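Beta-L-arabinobiosidase (Bacteroides thetaiotaomicron, PDB 5MQR) probably cleaves arabinofuranosyl linkages during the breakdown of complex plant pectin by gut bacteria, and may also have exo-alpha-sialidase activity. Local coordinates at residues D1023-I1026 with T1027-G1031; T956-A959 with N960-N964. All blocks are in the same frame, centred on the assembly; numbering follows the deposited sequence.

Contact 1 of 2, residues D1023-I1026 with T1027-G1031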
loop_
_atom_site.group_PDB
_atom_site.type_symbol
_atom_site.label_atom_id
_atom_site.label_comp_id
_atom_site.label_asym_id
_atom_site.label_seq_id
_atom_site.Cartn_x
_atom_site.Cartn_y
_atom_site.Cartn_z
ATOM N N ASP A 1023 -16.851 11.353 13.600
ATOM C CA ASP A 1023 -15.965 12.473 13.804
ATOM C C ASP A 1023 -14.893 12.114 14.802
ATOM O O ASP A 1023 -13.760 12.565 14.691
ATOM C CB ASP A 1023 -16.686 13.718 14.270
ATOM C CG ASP A 1023 -15.745 14.888 14.410
ATOM O OD1 ASP A 1023 -15.035 15.223 13.420
ATOM O OD2 ASP A 1023 -15.660 15.427 15.521
ATOM N N LEU A 1024 -15.270 11.303 15.782
ATOM C CA LEU A 1024 -14.345 10.827 16.826
ATOM C C LEU A 1024 -13.374 9.812 16.237
ATOM O O LEU A 1024 -12.190 9.821 16.569
ATOM C CB LEU A 1024 -15.095 10.173 17.990
ATOM C CG LEU A 1024 -16.297 10.916 18.577
ATOM C CD1 LEU A 1024 -16.980 10.027 19.605
ATOM C CD2 LEU A 1024 -15.880 12.248 19.202
HETATM N N MSE A 1025 -13.882 8.936 15.374
HETATM C CA MSE A 1025 -13.044 7.952 14.698
HETATM C C MSE A 1025 -11.967 8.651 13.881
HETATM O O MSE A 1025 -10.801 8.321 13.986
HETATM C CB MSE A 1025 -13.873 7.035 13.805
HETATM C CG MSE A 1025 -14.885 6.160 14.543
HETATM SE SE MSE A 1025 -13.949 4.683 15.440
HETATM C CE MSE A 1025 -13.679 3.662 13.770
ATOM N N ILE A 1026 -12.368 9.655 13.109
ATOM C CA ILE A 1026 -11.494 10.350 12.188
ATOM C C ILE A 1026 -10.511 11.293 12.887
ATOM O O ILE A 1026 -9.312 11.321 12.541
ATOM C CB ILE A 1026 -12.323 11.109 11.144
ATOM C CG1 ILE A 1026 -13.066 10.108 10.255
ATOM C CG2 ILE A 1026 -11.443 12.010 10.274
ATOM C CD1 ILE A 1026 -14.160 10.722 9.394
ATOM N N THR A 1027 -10.993 12.069 13.853
ATOM C CA THR A 1027 -10.152 13.098 14.471
ATOM C C THR A 1027 -9.454 12.681 15.755
ATOM O O THR A 1027 -8.506 13.354 16.158
ATOM C CB THR A 1027 -10.915 14.418 14.762
ATOM O OG1 THR A 1027 -11.949 14.179 15.719
ATOM C CG2 THR A 1027 -11.500 14.986 13.505
ATOM N N GLY A 1028 -9.923 11.623 16.417
ATOM C CA GLY A 1028 -9.369 11.223 17.702
ATOM C C GLY A 1028 -8.598 9.930 17.574
ATOM O O GLY A 1028 -7.370 9.901 17.755
ATOM N N LEU A 1029 -9.326 8.854 17.255
ATOM C CA LEU A 1029 -8.742 7.511 17.106
ATOM C C LEU A 1029 -7.681 7.445 15.993
ATOM O O LEU A 1029 -6.538 7.164 16.254
ATOM C CB LEU A 1029 -9.842 6.487 16.843
ATOM C CG LEU A 1029 -9.376 5.065 17.080
ATOM C CD1 LEU A 1029 -9.344 4.715 18.555
ATOM C CD2 LEU A 1029 -10.316 4.129 16.377
ATOM N N ILE A 1030 -8.070 7.734 14.763
ATOM C CA ILE A 1030 -7.123 7.841 13.651
ATOM C C ILE A 1030 -6.288 9.108 13.799
ATOM O O ILE A 1030 -5.125 9.139 13.414
ATOM C CB ILE A 1030 -7.856 7.886 12.293
ATOM C CG1 ILE A 1030 -8.640 6.592 12.049
ATOM C CG2 ILE A 1030 -6.887 8.126 11.130
ATOM C CD1 ILE A 1030 -7.767 5.411 11.701
ATOM N N GLY A 1031 -6.885 10.154 14.364
ATOM C CA GLY A 1031 -6.133 11.291 14.805
ATOM C C GLY A 1031 -5.846 12.349 13.761
ATOM O O GLY A 1031 -4.890 13.120 13.939
HETATM O O HOH W 1 -13.384 16.557 16.187
#
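D1023 and T1027 meet twice, by backbone and by side chain. The D1023 carbonyl O takes the amide N of T1027 at 2.9 Å and the hydroxyl OG1 of the same residue at 2.6 Å, the two donors arriving from opposite faces of the carbonyl plane. With chi1 at 64°, OG1 of T1027 sits between its own N and carbonyl carbon and turns back to this acceptor. A water donates to OG1 and to D1023 OD2 and so bridges the two side chains, while D1023 OD1 forms a salt bridge with R720 and accepts from W721 NE1. At L1024 the pattern widens: its O receives G1028 N at 2.9 Å from above the carbonyl plane and L1029 N at 3.1 Å almost end-on. M1025, a selenomethionine, gives its O to I1030 N in a nearly straight bond, and its SE lies 3.8 Å from L1029 CD2, the two side chains pointing the same way. The I1026 side chain leads away from the following turn and packs on W721 and L1056. An i+5 bond added to the i+4 bond at L1024, and another i+5 bond at M1025, mark a wider, pi-type turn, followed by G1031 with positive phi, where the chain leaves helical geometry.

Contact 2 of 2, residues T956-A959 with N960-N964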
loop_
_atom_site.group_PDB
_atom_site.type_symbol
_atom_site.label_atom_id
_atom_site.label_comp_id
_atom_site.label_asym_id
_atom_site.label_seq_id
_atom_site.Cartn_x
_atom_site.Cartn_y
_atom_site.Cartn_z
ATOM N N THR A 956 -14.538 14.149 22.537
ATOM C CA THR A 956 -13.997 15.194 21.676
ATOM C C THR A 956 -13.045 16.025 22.494
ATOM O O THR A 956 -11.926 16.291 22.097
ATOM C CB THR A 956 -15.135 16.054 21.081
ATOM O OG1 THR A 956 -15.921 15.233 20.211
ATOM C CG2 THR A 956 -14.595 17.253 20.275
ATOM N N ALA A 957 -13.529 16.426 23.676
ATOM C CA ALA A 957 -12.745 17.158 24.665
ATOM C C ALA A 957 -11.505 16.397 25.128
ATOM O O ALA A 957 -10.436 16.990 25.280
ATOM C CB ALA A 957 -13.635 17.484 25.852
HETATM N N MSE A 958 -11.652 15.088 25.355
HETATM C CA MSE A 958 -10.547 14.240 25.840
HETATM C C MSE A 958 -9.456 14.170 24.815
HETATM O O MSE A 958 -8.269 14.243 25.148
HETATM C CB MSE A 958 -11.040 12.846 26.155
HETATM C CG MSE A 958 -10.017 12.040 26.930
HETATM SE SE MSE A 958 -10.639 10.187 27.233
HETATM C CE MSE A 958 -12.568 10.276 27.586
ATOM N N ALA A 959 -9.866 14.039 23.560
ATOM C CA ALA A 959 -8.935 14.089 22.440
ATOM C C ALA A 959 -8.220 15.427 22.359
ATOM O O ALA A 959 -7.021 15.453 22.126
ATOM C CB ALA A 959 -9.652 13.791 21.126
ATOM N N ASN A 960 -8.950 16.535 22.538
ATOM C CA ASN A 960 -8.316 17.858 22.509
ATOM C C ASN A 960 -7.262 17.963 23.592
ATOM O O ASN A 960 -6.150 18.427 23.349
ATOM C CB ASN A 960 -9.343 18.975 22.698
ATOM C CG ASN A 960 -10.179 19.232 21.460
ATOM O OD1 ASN A 960 -9.857 18.806 20.345
ATOM N ND2 ASN A 960 -11.259 19.966 21.653
ATOM N N PHE A 961 -7.649 17.534 24.786
ATOM C CA PHE A 961 -6.780 17.531 25.943
ATOM C C PHE A 961 -5.536 16.713 25.651
ATOM O O PHE A 961 -4.434 17.177 25.898
ATOM C CB PHE A 961 -7.508 16.940 27.137
ATOM C CG PHE A 961 -6.718 16.960 28.412
ATOM C CD1 PHE A 961 -6.325 18.176 28.994
ATOM C CD2 PHE A 961 -6.439 15.759 29.097
ATOM C CE1 PHE A 961 -5.638 18.177 30.190
ATOM C CE2 PHE A 961 -5.757 15.771 30.299
ATOM C CZ PHE A 961 -5.345 16.971 30.831
HETATM N N MSE A 962 -5.717 15.524 25.087
HETATM C CA MSE A 962 -4.574 14.646 24.809
HETATM C C MSE A 962 -3.695 15.144 23.686
HETATM O O MSE A 962 -2.472 14.932 23.707
HETATM C CB MSE A 962 -5.067 13.244 24.529
HETATM C CG MSE A 962 -5.553 12.630 25.838
HETATM SE SE MSE A 962 -6.355 10.865 25.503
HETATM C CE MSE A 962 -4.658 9.901 25.287
ATOM N N ASN A 963 -4.287 15.811 22.704
ATOM C CA ASN A 963 -3.516 16.392 21.613
ATOM C C ASN A 963 -2.844 17.722 21.946
ATOM O O ASN A 963 -1.732 17.945 21.498
ATOM C CB ASN A 963 -4.386 16.602 20.371
ATOM C CG ASN A 963 -4.526 15.358 19.555
ATOM O OD1 ASN A 963 -3.715 15.122 18.660
ATOM N ND2 ASN A 963 -5.542 14.540 19.856
ATOM N N ASN A 964 -3.517 18.604 22.693
ATOM C CA ASN A 964 -3.102 20.007 22.768
ATOM C C ASN A 964 -2.501 20.410 24.110
ATOM O O ASN A 964 -1.994 21.501 24.221
ATOM C CB ASN A 964 -4.280 20.933 22.414
ATOM C CG ASN A 964 -4.848 20.658 21.041
ATOM O OD1 ASN A 964 -4.135 20.241 20.136
ATOM N ND2 ASN A 964 -6.137 20.878 20.878
HETATM O O HOH W 2 -10.834 16.289 19.396
#
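N963 lies against the turn before it with its amide facing A959, and the A959 carbonyl O is gripped by two donors from that one residue: the backbone N at 2.8 Å and ND2 at 2.9 Å. They approach from opposite faces of the carbonyl plane. The amide plane of N963 passes almost exactly through the acceptor, and the ND2 bond is nearly straight (167°), although ND2 itself stands above the carbonyl plane. With chi1 at -83°, CG lies beside the backbone N, which folds the amide back along the helix; its OD1 bonds to N1043.

N960 is turned differently. Its amide carbon CG comes to 3.5 Å from T956 O without a direct side-chain bond; a water instead donates to both T956 O and N960 OD1. The same OD1 accepts from R1033, and ND2 donates a hydrogen bond to W892 O. One turn apart from each other, the selenomethionines M958 and M962 run side by side in the same direction, the SE of M962 lying 4.1 Å from M958 CG, while M962 CG closes to 3.2 Å on M958 O. F961 carries its ring away from this helical turn (chi1 -177°), stacked on W907 and edge-to-face with W892.

Ordinary i+4 bonds thus hold the backbone; the N963 amide adds a direct bond to it and the N960 amide one through water. Two buried amides have defined partners at both O and N, which should fix their rotation and joins this helix to W892 of helix 890-893 and to R1033 and N1043.

Contact 2, on helix 948-964, comes first along the chain; helix 972-985 follows, and contact 1 lies on helix 1022-1029 and the turn just after it. The centres are about 11 Å apart, and the two helices touch directly: L1024 CD2 lies 3.2 Å from T956 OG1, and the small pair G1028 and A959 meets nearby. Helix 972-985 packs on both. Polar links reinforce the pairing, since R1033 bonds to T1027 O and to N960, and N1043 to N963 and to the backbone of G1031. Both contacts thus belong to one helical region, consistent with the helical barrel of six-hairpin glycosidases, with contact 1 also touching strand 1053-1061 of the adjoining C-terminal sheet.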